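Dihydroxyacetone kinase (Citrobacter freundii, PDB 1UN8) catalyses the ATP-dependent phosphorylation of dihydroxyacetone to dihydroxyacetone phosphate, using magnesium or calcium ions. Local coordinates at residues A[41-46]-A[69-75]. Residues are numbered along the deposited sequence; the frame is centred on the assembly and turned at random.
Sequences VVRRDL and IGKGMLT
Arg43 reaches the turn at Gly70 and Lys71 through a first torsion that sets CG between its backbone N and carbonyl carbon (chi1 51°). The chain then runs extended to CD and bends at chi3 (-69°), which swings the guanidinium over the peptide between Gly70 and Lys71. One face of the flat group lies on this peptide. Gly70 C sits over its centre, and Lys71 N is offset toward the rim, 3.4 Å from Arg43 CZ. The peptide lies against the face of the group, and no hydrogen bond forms between them. Glu167 forms a salt bridge with Arg43 NH1.

The aliphatic part of Arg43 runs alongside Thr75. Arg43 CG is 3.2 Å from Thr75 O, and Arg43 CD is 3.5 Å from Thr75 CA. The backbone closes the same junction: Arg43 N donates to Thr75 O at 3.3 Å with an N-H...O angle of 152°. Val42 CG2 also touches this carbonyl oxygen.

Ile69 packs on the other segment with two branches. Its CG2 meets Arg43 CB at 3.8 Å, and its CD1 meets Val41 CG1 at 3.6 Å. Leu46 and Thr75 cross at about a right angle, with Leu46 CD2 against Thr75 CG2.

Residues 70-73 form a type II beta turn, closed by Met73 N to Gly70 O at 2.7 Å. At the backbone angles of Gly70 and Gly72 a CB would press on the carbonyl oxygen of the preceding residue.

The contact joins the end of strand 40-43 to the loop leading into its antiparallel neighbour, strand 76-80, in the mixed sheet of the DhaK region. Thr75 OG1 is hydrogen-bonded to Val53 N in strand 52-59. Helix 88-98 packs on Val42, Leu46 and Thr75 through Val98, while helix 155-167 supplies Glu167 and touches Lys71, Met73 and Leu74.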
loop_
_atom_site.group_PDB
_atom_site.type_symbol
_atom_site.label_atom_id
_atom_site.label_comp_id
_atom_site.label_asym_id
_atom_site.label_seq_id
_atom_site.Cartn_x
_atom_site.Cartn_y
_atom_site.Cartn_z
ATOM N N VAL A 41 7.313 -15.255 15.928
ATOM C CA VAL A 41 7.223 -15.965 14.668
ATOM C C VAL A 41 8.635 -16.394 14.392
ATOM O O VAL A 41 9.568 -15.611 14.554
ATOM C CB VAL A 41 6.762 -15.081 13.514
ATOM C CG1 VAL A 41 6.916 -15.836 12.191
ATOM C CG2 VAL A 41 5.315 -14.688 13.722
ATOM N N VAL A 42 8.798 -17.641 13.983
ATOM C CA VAL A 42 10.124 -18.159 13.714
ATOM C C VAL A 42 10.141 -18.925 12.406
ATOM O O VAL A 42 9.096 -19.340 11.916
ATOM C CB VAL A 42 10.582 -19.089 14.847
ATOM C CG1 VAL A 42 9.940 -20.461 14.693
ATOM C CG2 VAL A 42 12.085 -19.179 14.846
ATOM N N ARG A 43 11.325 -19.109 11.844
ATOM C CA ARG A 43 11.453 -19.832 10.591
ATOM C C ARG A 43 11.497 -21.335 10.825
ATOM O O ARG A 43 11.962 -21.792 11.867
ATOM C CB ARG A 43 12.709 -19.382 9.857
ATOM C CG ARG A 43 13.945 -19.404 10.706
ATOM C CD ARG A 43 15.101 -18.701 10.016
ATOM N NE ARG A 43 15.591 -19.433 8.851
ATOM C CZ ARG A 43 16.695 -19.118 8.178
ATOM N NH1 ARG A 43 17.429 -18.072 8.557
ATOM N NH2 ARG A 43 17.074 -19.851 7.134
ATOM N N ARG A 44 10.994 -22.093 9.854
ATOM C CA ARG A 44 10.974 -23.549 9.936
ATOM C C ARG A 44 12.330 -24.111 9.503
ATOM O O ARG A 44 12.629 -25.284 9.707
ATOM C CB ARG A 44 9.838 -24.087 9.063
ATOM C CG ARG A 44 8.463 -23.758 9.621
ATOM C CD ARG A 44 7.518 -23.278 8.542
ATOM N NE ARG A 44 7.136 -24.340 7.615
ATOM C CZ ARG A 44 6.370 -25.376 7.943
ATOM N NH1 ARG A 44 5.903 -25.492 9.179
ATOM N NH2 ARG A 44 6.073 -26.293 7.036
ATOM N N ASP A 45 13.149 -23.242 8.919
ATOM C CA ASP A 45 14.494 -23.588 8.466
ATOM C C ASP A 45 15.476 -23.491 9.611
ATOM O O ASP A 45 16.654 -23.242 9.382
ATOM C CB ASP A 45 14.975 -22.604 7.398
ATOM C CG ASP A 45 14.244 -22.749 6.100
ATOM O OD1 ASP A 45 12.992 -22.722 6.128
ATOM O OD2 ASP A 45 14.926 -22.883 5.054
ATOM N N LEU A 46 15.016 -23.669 10.841
ATOM C CA LEU A 46 15.927 -23.541 11.969
ATOM C C LEU A 46 17.228 -24.330 11.886
ATOM O O LEU A 46 17.233 -25.557 11.994
ATOM C CB LEU A 46 15.221 -23.895 13.271
ATOM C CG LEU A 46 14.905 -22.676 14.137
ATOM C CD1 LEU A 46 14.615 -23.132 15.559
ATOM C CD2 LEU A 46 16.094 -21.721 14.130
ATOM N N ILE A 69 11.732 -12.602 7.735
ATOM C CA ILE A 69 12.187 -13.809 8.417
ATOM C C ILE A 69 12.436 -14.844 7.310
ATOM O O ILE A 69 11.610 -15.007 6.408
ATOM C CB ILE A 69 11.100 -14.335 9.388
ATOM C CG1 ILE A 69 11.026 -13.473 10.640
ATOM C CG2 ILE A 69 11.350 -15.811 9.747
ATOM C CD1 ILE A 69 9.825 -13.795 11.491
ATOM N N GLY A 70 13.568 -15.531 7.382
ATOM C CA GLY A 70 13.914 -16.556 6.409
ATOM C C GLY A 70 15.386 -16.602 6.041
ATOM O O GLY A 70 16.177 -15.709 6.423
ATOM N N LYS A 71 15.627 -17.625 5.295
ATOM C CA LYS A 71 16.988 -17.834 4.825
ATOM C C LYS A 71 17.599 -16.557 4.244
ATOM O O LYS A 71 17.040 -15.946 3.332
ATOM C CB LYS A 71 16.978 -18.951 3.781
ATOM C CG LYS A 71 18.339 -19.382 3.281
ATOM C CD LYS A 71 18.193 -20.468 2.224
ATOM C CE LYS A 71 19.542 -20.930 1.705
ATOM N NZ LYS A 71 19.365 -21.920 0.607
ATOM N N GLY A 72 18.742 -16.147 4.786
ATOM C CA GLY A 72 19.405 -14.944 4.306
ATOM C C GLY A 72 19.074 -13.693 5.111
ATOM O O GLY A 72 19.680 -12.633 4.896
ATOM N N MET A 73 18.104 -13.812 6.023
ATOM C CA MET A 73 17.688 -12.694 6.865
ATOM C C MET A 73 17.283 -13.136 8.264
ATOM O O MET A 73 17.844 -14.084 8.809
ATOM C CB MET A 73 16.533 -11.913 6.215
ATOM C CG MET A 73 16.955 -11.081 5.014
ATOM S SD MET A 73 15.683 -9.971 4.338
ATOM C CE MET A 73 16.079 -8.452 5.206
ATOM N N LEU A 74 16.303 -12.445 8.836
ATOM C CA LEU A 74 15.844 -12.728 10.187
ATOM C C LEU A 74 15.557 -14.185 10.502
ATOM O O LEU A 74 14.997 -14.907 9.681
ATOM C CB LEU A 74 14.610 -11.877 10.485
ATOM C CG LEU A 74 14.844 -10.627 11.343
ATOM C CD1 LEU A 74 16.175 -9.973 11.003
ATOM C CD2 LEU A 74 13.682 -9.662 11.134
ATOM N N THR A 75 15.952 -14.605 11.704
ATOM C CA THR A 75 15.735 -15.972 12.170
ATOM C C THR A 75 14.389 -16.020 12.866
ATOM O O THR A 75 13.659 -16.997 12.770
ATOM C CB THR A 75 16.828 -16.409 13.169
ATOM O OG1 THR A 75 18.084 -16.508 12.487
ATOM C CG2 THR A 75 16.484 -17.752 13.793
#